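Local coordinates for protein 5,10-methylenetetrahydromethanopterin reductase (Methanopyrus kandleri, PDB 1EZW) that catalyses the reversible, coenzyme F420-dependent reduction of methylenetetrahydromethanopterin to methyltetrahydromethanopterin, a step of methanogenesis from carbon dioxide, at residues D28-E32 / I336-Q341; T66-T70 / P127-I131; V249-V253 / M294-S299. All coordinates share one frame; numbering follows the deposited sequence. Where two conformers were deposited one is given.

The chain folds as a (beta, alpha)8 barrel; contacts 1 and 2 join parts of the barrel, while contact 3 lies in the helical excursion between strands 225-229 and 321-324. Contact 1 closes the longest loop, joining the turn after helix 16-28 to helix 332-342. Of the two contacts nested inside it, contact 2 comes first, tying the loop after strand 60-63 to the start of helix 127-142, and closes before contact 3 opens between helices 238-254 and 292-298. The centres of contacts 1 and 2, on opposite sides of the chain's centre, are about 32 Å apart; that of contact 3 is about 24 Å from the first and about 27 Å from the second. None touches another, so each joins a different part of the fold.

Contact 1. Residues D28-E32 / I336-Q341; sequences DNGFE and IELVGQ
Asn29 lays its amide against the Glu337-Gly340 side of the last helix, OD1 standing 3.5 Å from Glu337 CA. Its CG sits beside the backbone N and anti to the carbonyl carbon (chi1 -79°), which carries the amide to the helix. Any CB on Gly340 would strike Asn29 OD1, so glycine lets the amide lie close; Asn29 O is 3.3 Å from Gly340 CA. Three waters do the polar bridging: the first accepts from Asn29 ND2 and donates to Glu337 OE2, the second donates to Asn29 O and Gly340 O, the third to Asn29 OD1 and Gln341 OE1. ND2 also bonds Val25 O, and Glu337 OE2 forms a salt bridge with Lys15 of the third subunit. With an alanine at Asn29, two of the bridging waters would probably lose a partner and Val25 O its side-chain donor. Deeper in, the Phe31 ring crosses Val339 at about a right angle, Phe31 CZ lying 3.6 Å from Val339 CG1, and Phe31 CE1 meets Ile336 CG2 at 3.8 Å. Between the two patches, Gly30, with positive phi, is the C-prime residue of a Schellman motif ending helix 16-28, here packed against the final helix of a TIM barrel.

Contact 2. Residues T66-T70 / P127-I131; sequences TNPYT and PATAI
The Tyr69 ring carries Pro68 CB on one face, 4.1 Å above the plane and over its centre, so that neighbouring residues of the loop lie one upon the other. Ala130 approaches this ring obliquely from the helix, its CB 4.1 Å from Tyr69 CZ. In the TIM barrel, segment 66-70 belongs to the loop that leaves strand 60-63 at its C-terminal end, and segment 127-131 is the first turn of the helix 127-142; this is the end of the barrel where such enzymes generally keep their active sites.

Tyr69 reaches the helix with its hydroxyl end. A chi1 of -49° swings the ring to the side of its own backbone N, and from there it runs out to the helix start. OH settles 3.4 Å from Pro127 CA and 3.5 Å from Ala130 CB, touching two residues that are nearly one helical turn apart. Pro68 works the adjoining strip: its CB lies 4.3 Å from Ala130 CB, more loosely, while the far corner of its ring turns to Ile131.

Everything that meets across this interface is van der Waals packing. The loop has polar ties elsewhere: Pro68 O accepts hydrogen bonds from both Tyr153 OH and Trp117 NE1, and the backbone of Thr66 bonds to Gly94 and Gly96, joining this part of the chain to the region of strand 93-95. Met95 of that strand touches both Pro68 and Ile131. Where those two residues meet directly, Pro68 CG rests 3.9 Å from Ile131 CG1, their side chains running at a slant.

Contact 3. Residues V249-V253 / M294-S299; sequences VAFIV and MIEAFS
Val253 N donates to Val249 O over 2.7 Å, an ordinary helical bond that sets these two valines one turn apart, where both can press on the second helix. There the matching bond runs from Phe298 N to Met294 O at 2.8 Å, and it likewise brings Met294 and Phe298 to the same side. The four residues interleave. Val249 CG1, anti to its own backbone N (chi1 167°), lies 3.9 Å from Met294 CB and also near the plane of the Phe298 ring, at its edge. Val253 uses its other branch: CG2, beside the backbone N, touches both the thioether and the ring, 3.8 Å from Met294 SD and 3.9 Å from Phe298 CD1, and the valine side chain crosses both partners at about a right angle.

Ile252 takes the outer flank. Ile252 and the Phe298 side chain run antiparallel alongside one another, with Ile252 CG2 3.7 Å from Phe298 CG and Ile252 CD1 3.6 Å from Phe298 O. Ala297 CB covers one face of the ring from within its own helix, so the phenyl group is held between the two helices, and the His264 ring makes a T-shaped (edge-to-face) stack with Phe298. At the C-terminal end, Ser299 OG donates a hydrogen bond to Ile295 O, from a position tilted 22° out of the carbonyl plane; Ser299 CB stays turned to Val249 CG2.

The axes of segments 249-253 and 294-298 pass 10.0 Å apart and cross at 79°, nearly perpendicular. Ile274 of helix 273-277 touches both Ala250 and Met294, bringing a third helix to the crossing, and just beyond Ser299 strand 300-302 runs parallel to strand 232-234, the small sheet beside the barrel.

Contact 1. Residues D28-E32 / I336-Q341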
loop_
_atom_site.group_PDB
_atom_site.type_symbol
_atom_site.label_atom_id
_atom_site.label_comp_id
_atom_site.label_asym_id
_atom_site.label_seq_id
_atom_site.Cartn_x
_atom_site.Cartn_y
_atom_site.Cartn_z
ATOM N N ASP A 28 -15.546 -6.671 2.054
ATOM C CA ASP A 28 -16.481 -5.836 2.802
ATOM C C ASP A 28 -17.883 -6.453 2.807
ATOM O O ASP A 28 -18.672 -6.209 3.746
ATOM C CB ASP A 28 -16.599 -4.440 2.176
ATOM C CG ASP A 28 -15.368 -3.570 2.400
ATOM O OD1 ASP A 28 -14.467 -3.914 3.175
ATOM O OD2 ASP A 28 -15.332 -2.509 1.764
ATOM N N ASN A 29 -18.142 -7.266 1.808
ATOM C CA ASN A 29 -19.437 -7.933 1.654
ATOM C C ASN A 29 -19.524 -9.363 2.160
ATOM O O ASN A 29 -20.509 -10.071 1.868
ATOM C CB ASN A 29 -19.874 -7.831 0.204
ATOM C CG ASN A 29 -20.465 -6.459 -0.089
ATOM O OD1 ASN A 29 -21.673 -6.252 0.078
ATOM N ND2 ASN A 29 -19.605 -5.471 -0.451
ATOM N N GLY A 30 -18.519 -9.782 2.900
ATOM C CA GLY A 30 -18.585 -11.115 3.486
ATOM C C GLY A 30 -17.963 -12.267 2.754
ATOM O O GLY A 30 -18.092 -13.413 3.208
ATOM N N PHE A 31 -17.323 -12.000 1.614
ATOM C CA PHE A 31 -16.621 -13.096 0.922
ATOM C C PHE A 31 -15.376 -13.453 1.751
ATOM O O PHE A 31 -14.697 -12.570 2.295
ATOM C CB PHE A 31 -16.168 -12.675 -0.497
ATOM C CG PHE A 31 -17.286 -12.581 -1.488
ATOM C CD1 PHE A 31 -18.277 -11.576 -1.383
ATOM C CD2 PHE A 31 -17.330 -13.481 -2.559
ATOM C CE1 PHE A 31 -19.284 -11.499 -2.375
ATOM C CE2 PHE A 31 -18.335 -13.405 -3.539
ATOM C CZ PHE A 31 -19.301 -12.412 -3.445
ATOM N N GLU A 32 -15.049 -14.747 1.844
ATOM C CA GLU A 32 -13.907 -15.178 2.640
ATOM C C GLU A 32 -12.703 -15.654 1.825
ATOM O O GLU A 32 -11.617 -15.866 2.376
ATOM C CB GLU A 32 -14.345 -16.254 3.633
ATOM C CG GLU A 32 -15.267 -15.682 4.723
ATOM C CD GLU A 32 -15.801 -16.754 5.661
ATOM O OE1 GLU A 32 -15.031 -17.282 6.480
ATOM O OE2 GLU A 32 -16.999 -17.075 5.561
ATOM N N ILE A 336 -21.274 -7.886 -6.716
ATOM C CA ILE A 336 -20.694 -8.349 -5.478
ATOM C C ILE A 336 -21.510 -7.870 -4.280
ATOM O O ILE A 336 -21.720 -8.604 -3.323
ATOM C CB ILE A 336 -19.210 -7.838 -5.364
ATOM C CG1 ILE A 336 -18.371 -8.536 -6.441
ATOM C CG2 ILE A 336 -18.655 -8.076 -3.935
ATOM C CD1 ILE A 336 -16.970 -7.895 -6.678
ATOM N N GLU A 337 -21.941 -6.609 -4.326
ATOM C CA GLU A 337 -22.722 -6.045 -3.235
ATOM C C GLU A 337 -24.090 -6.737 -3.132
ATOM O O GLU A 337 -24.589 -6.966 -2.030
ATOM C CB GLU A 337 -22.876 -4.528 -3.462
ATOM C CG GLU A 337 -21.539 -3.798 -3.267
ATOM C CD GLU A 337 -21.642 -2.315 -3.496
ATOM O OE1 GLU A 337 -22.387 -1.904 -4.428
ATOM O OE2 GLU A 337 -20.960 -1.573 -2.769
ATOM N N LEU A 338 -24.671 -7.065 -4.276
ATOM C CA LEU A 338 -25.978 -7.741 -4.281
ATOM C C LEU A 338 -25.797 -9.132 -3.643
ATOM O O LEU A 338 -26.623 -9.597 -2.840
ATOM C CB LEU A 338 -26.495 -7.786 -5.727
ATOM C CG LEU A 338 -27.954 -8.177 -5.919
ATOM C CD1 LEU A 338 -28.845 -7.352 -4.964
ATOM C CD2 LEU A 338 -28.314 -7.975 -7.370
ATOM N N VAL A 339 -24.682 -9.805 -3.924
ATOM C CA VAL A 339 -24.432 -11.079 -3.245
ATOM C C VAL A 339 -24.275 -10.866 -1.726
ATOM O O VAL A 339 -24.849 -11.595 -0.920
ATOM C CB VAL A 339 -23.137 -11.785 -3.802
ATOM C CG1 VAL A 339 -22.780 -13.045 -2.938
ATOM C CG2 VAL A 339 -23.346 -12.182 -5.222
ATOM N N GLY A 340 -23.496 -9.861 -1.309
ATOM C CA GLY A 340 -23.313 -9.662 0.120
ATOM C C GLY A 340 -24.606 -9.265 0.843
ATOM O O GLY A 340 -24.834 -9.671 1.982
ATOM N N GLN A 341 -25.449 -8.489 0.172
ATOM C CA GLN A 341 -26.708 -8.016 0.779
ATOM C C GLN A 341 -27.897 -8.954 0.681
ATOM O O GLN A 341 -28.696 -8.996 1.624
ATOM C CB GLN A 341 -27.130 -6.692 0.147
ATOM C CG GLN A 341 -26.268 -5.492 0.538
ATOM C CD GLN A 341 -26.423 -5.134 2.009
ATOM O OE1 GLN A 341 -25.502 -5.303 2.812
ATOM N NE2 GLN A 341 -27.610 -4.660 2.375
HETATM O O HOH W 1 -19.805 -2.611 -0.558
HETATM O O HOH W 2 -22.765 -10.465 3.515
HETATM O O HOH W 3 -23.363 -6.677 2.390
#

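Contact 2. Residues T66-T70 / P127-I131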
loop_
_atom_site.group_PDB
_atom_site.type_symbol
_atom_site.label_atom_id
_atom_site.label_comp_id
_atom_site.label_asym_id
_atom_site.label_seq_id
_atom_site.Cartn_x
_atom_site.Cartn_y
_atom_site.Cartn_z
ATOM N N THR A 66 -2.571 -22.127 -9.911
ATOM C CA THR A 66 -1.279 -22.099 -10.558
ATOM C C THR A 66 -0.941 -23.524 -10.957
ATOM O O THR A 66 -1.836 -24.349 -10.990
ATOM C CB THR A 66 -0.217 -21.405 -9.683
ATOM O OG1 THR A 66 1.010 -21.347 -10.439
ATOM C CG2 THR A 66 -0.001 -22.113 -8.342
ATOM N N ASN A 67 0.303 -23.815 -11.301
ATOM C CA ASN A 67 0.616 -25.180 -11.781
ATOM C C ASN A 67 2.048 -25.554 -11.460
ATOM O O ASN A 67 2.858 -24.714 -11.075
ATOM C CB ASN A 67 0.378 -25.253 -13.316
ATOM C CG ASN A 67 1.242 -24.258 -14.085
ATOM O OD1 ASN A 67 0.803 -23.134 -14.415
ATOM N ND2 ASN A 67 2.481 -24.636 -14.341
ATOM N N PRO A 68 2.400 -26.828 -11.616
ATOM C CA PRO A 68 3.781 -27.289 -11.321
ATOM C C PRO A 68 4.851 -26.990 -12.348
ATOM O O PRO A 68 6.035 -27.187 -12.061
ATOM C CB PRO A 68 3.630 -28.827 -11.266
ATOM C CG PRO A 68 2.117 -29.052 -11.109
ATOM C CD PRO A 68 1.513 -27.966 -11.950
ATOM N N TYR A 69 4.446 -26.520 -13.522
ATOM C CA TYR A 69 5.350 -26.431 -14.660
ATOM C C TYR A 69 6.015 -25.146 -15.056
ATOM O O TYR A 69 7.177 -25.146 -15.446
ATOM C CB TYR A 69 4.617 -26.943 -15.913
ATOM C CG TYR A 69 3.935 -28.287 -15.681
ATOM C CD1 TYR A 69 2.542 -28.363 -15.562
ATOM C CD2 TYR A 69 4.690 -29.453 -15.461
ATOM C CE1 TYR A 69 1.909 -29.551 -15.231
ATOM C CE2 TYR A 69 4.041 -30.683 -15.114
ATOM C CZ TYR A 69 2.648 -30.704 -15.003
ATOM O OH TYR A 69 1.963 -31.885 -14.670
ATOM N N THR A 70 5.268 -24.047 -15.014
ATOM C CA THR A 70 5.841 -22.804 -15.508
ATOM C C THR A 70 6.810 -22.133 -14.544
ATOM O O THR A 70 7.442 -21.143 -14.922
ATOM C CB THR A 70 4.743 -21.816 -15.879
ATOM O OG1 THR A 70 4.040 -21.479 -14.674
ATOM C CG2 THR A 70 3.752 -22.438 -16.962
ATOM N N PRO A 127 0.384 -35.843 -14.389
ATOM C CA PRO A 127 0.086 -34.549 -13.754
ATOM C C PRO A 127 -0.329 -34.706 -12.293
ATOM O O PRO A 127 0.044 -33.882 -11.446
ATOM C CB PRO A 127 -1.033 -34.009 -14.645
ATOM C CG PRO A 127 -0.589 -34.494 -15.992
ATOM C CD PRO A 127 -0.386 -35.969 -15.634
ATOM N N ALA A 128 -1.085 -35.756 -11.950
ATOM C CA ALA A 128 -1.463 -35.905 -10.558
ATOM C C ALA A 128 -0.223 -36.177 -9.688
ATOM O O ALA A 128 -0.153 -35.737 -8.526
ATOM C CB ALA A 128 -2.508 -37.021 -10.387
ATOM N N THR A 129 0.740 -36.913 -10.242
ATOM C CA THR A 129 1.975 -37.185 -9.516
ATOM C C THR A 129 2.766 -35.876 -9.398
ATOM O O THR A 129 3.262 -35.581 -8.319
ATOM C CB THR A 129 2.795 -38.268 -10.200
ATOM O OG1 THR A 129 2.088 -39.509 -10.024
ATOM C CG2 THR A 129 4.185 -38.369 -9.595
ATOM N N ALA A 130 2.857 -35.104 -10.479
ATOM C CA ALA A 130 3.566 -33.815 -10.409
ATOM C C ALA A 130 2.944 -32.931 -9.307
ATOM O O ALA A 130 3.675 -32.302 -8.535
ATOM C CB ALA A 130 3.536 -33.089 -11.768
ATOM N N ILE A 131 1.617 -32.905 -9.212
ATOM C CA ILE A 131 0.952 -32.103 -8.185
ATOM C C ILE A 131 1.273 -32.632 -6.786
ATOM O O ILE A 131 1.500 -31.869 -5.859
ATOM C CB ILE A 131 -0.575 -32.035 -8.445
ATOM C CG1 ILE A 131 -0.829 -31.191 -9.710
ATOM C CG2 ILE A 131 -1.297 -31.400 -7.181
ATOM C CD1 ILE A 131 -2.288 -31.141 -10.175
#

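Contact 3. Residues V249-V253 / M294-S299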
loop_
_atom_site.group_PDB
_atom_site.type_symbol
_atom_site.label_atom_id
_atom_site.label_comp_id
_atom_site.label_asym_id
_atom_site.label_seq_id
_atom_site.Cartn_x
_atom_site.Cartn_y
_atom_site.Cartn_z
ATOM N N VAL A 249 -20.841 -18.606 -21.154
ATOM C CA VAL A 249 -21.408 -19.944 -21.325
ATOM C C VAL A 249 -21.053 -20.483 -22.719
ATOM O O VAL A 249 -20.724 -21.666 -22.869
ATOM C CB VAL A 249 -22.940 -19.937 -21.122
ATOM C CG1 VAL A 249 -23.542 -21.240 -21.618
ATOM C CG2 VAL A 249 -23.248 -19.772 -19.620
ATOM N N ALA A 250 -21.092 -19.617 -23.727
ATOM C CA ALA A 250 -20.746 -20.041 -25.082
ATOM C C ALA A 250 -19.379 -20.723 -25.080
ATOM O O ALA A 250 -19.224 -21.798 -25.657
ATOM C CB ALA A 250 -20.747 -18.850 -26.028
ATOM N N PHE A 251 -18.392 -20.115 -24.420
ATOM C CA PHE A 251 -17.062 -20.717 -24.336
ATOM C C PHE A 251 -17.063 -21.991 -23.518
ATOM O O PHE A 251 -16.294 -22.920 -23.792
ATOM C CB PHE A 251 -16.038 -19.754 -23.727
ATOM C CG PHE A 251 -15.358 -18.867 -24.736
ATOM C CD1 PHE A 251 -16.028 -17.788 -25.313
ATOM C CD2 PHE A 251 -14.051 -19.140 -25.137
ATOM C CE1 PHE A 251 -15.404 -16.993 -26.279
ATOM C CE2 PHE A 251 -13.419 -18.355 -26.101
ATOM C CZ PHE A 251 -14.101 -17.279 -26.673
ATOM N N ILE A 252 -17.902 -22.038 -22.488
ATOM C CA ILE A 252 -17.968 -23.240 -21.666
ATOM C C ILE A 252 -18.543 -24.386 -22.509
ATOM O O ILE A 252 -18.018 -25.497 -22.490
ATOM C CB ILE A 252 -18.851 -23.017 -20.418
ATOM C CG1 ILE A 252 -18.226 -21.915 -19.545
ATOM C CG2 ILE A 252 -19.019 -24.340 -19.654
ATOM C CD1 ILE A 252 -19.014 -21.559 -18.301
ATOM N N VAL A 253 -19.621 -24.101 -23.236
ATOM C CA VAL A 253 -20.254 -25.098 -24.086
ATOM C C VAL A 253 -19.219 -25.630 -25.059
ATOM O O VAL A 253 -19.105 -26.836 -25.258
ATOM C CB VAL A 253 -21.434 -24.508 -24.899
ATOM C CG1 VAL A 253 -21.945 -25.541 -25.905
ATOM C CG2 VAL A 253 -22.565 -24.110 -23.962
ATOM N N MET A 294 -28.386 -24.494 -21.641
ATOM C CA MET A 294 -26.943 -24.277 -21.482
ATOM C C MET A 294 -26.697 -23.323 -20.304
ATOM O O MET A 294 -25.762 -23.522 -19.518
ATOM C CB MET A 294 -26.348 -23.657 -22.736
ATOM C CG MET A 294 -26.492 -24.501 -23.964
ATOM S SD MET A 294 -26.012 -23.534 -25.386
ATOM C CE MET A 294 -26.545 -24.694 -26.746
ATOM N N ILE A 295 -27.526 -22.289 -20.195
ATOM C CA ILE A 295 -27.393 -21.334 -19.105
ATOM C C ILE A 295 -27.661 -22.028 -17.771
ATOM O O ILE A 295 -26.962 -21.792 -16.785
ATOM C CB ILE A 295 -28.334 -20.136 -19.338
ATOM C CG1 ILE A 295 -27.799 -19.342 -20.543
ATOM C CG2 ILE A 295 -28.473 -19.288 -18.067
ATOM C CD1 ILE A 295 -28.704 -18.222 -21.003
ATOM N N GLU A 296 -28.663 -22.907 -17.725
ATOM C CA GLU A 296 -28.979 -23.630 -16.491
ATOM C C GLU A 296 -27.868 -24.634 -16.162
ATOM O O GLU A 296 -27.543 -24.885 -15.002
ATOM C CB GLU A 296 -30.318 -24.369 -16.672
ATOM C CG GLU A 296 -30.886 -25.114 -15.466
ATOM C CD GLU A 296 -30.072 -26.316 -15.041
ATOM O OE1 GLU A 296 -29.437 -26.972 -15.899
ATOM O OE2 GLU A 296 -30.093 -26.618 -13.834
ATOM N N ALA A 297 -27.277 -25.215 -17.188
ATOM C CA ALA A 297 -26.249 -26.190 -16.948
ATOM C C ALA A 297 -24.904 -25.602 -16.534
ATOM O O ALA A 297 -24.220 -26.152 -15.661
ATOM C CB ALA A 297 -26.046 -27.024 -18.201
ATOM N N PHE A 298 -24.558 -24.476 -17.150
ATOM C CA PHE A 298 -23.218 -23.945 -16.956
ATOM C C PHE A 298 -23.028 -22.626 -16.243
ATOM O O PHE A 298 -21.948 -22.047 -16.328
ATOM C CB PHE A 298 -22.536 -23.903 -18.328
ATOM C CG PHE A 298 -22.547 -25.247 -19.047
ATOM C CD1 PHE A 298 -23.184 -25.398 -20.284
ATOM C CD2 PHE A 298 -21.957 -26.359 -18.460
ATOM C CE1 PHE A 298 -23.233 -26.654 -20.911
ATOM C CE2 PHE A 298 -21.998 -27.616 -19.074
ATOM C CZ PHE A 298 -22.641 -27.759 -20.308
ATOM N N SER A 299 -24.041 -22.167 -15.530
ATOM C CA SER A 299 -23.909 -20.904 -14.801
ATOM C C SER A 299 -24.949 -20.876 -13.703
ATOM O O SER A 299 -25.889 -21.715 -13.675
ATOM C CB SER A 299 -24.154 -19.698 -15.724
ATOM O OG SER A 299 -25.552 -19.486 -15.969
#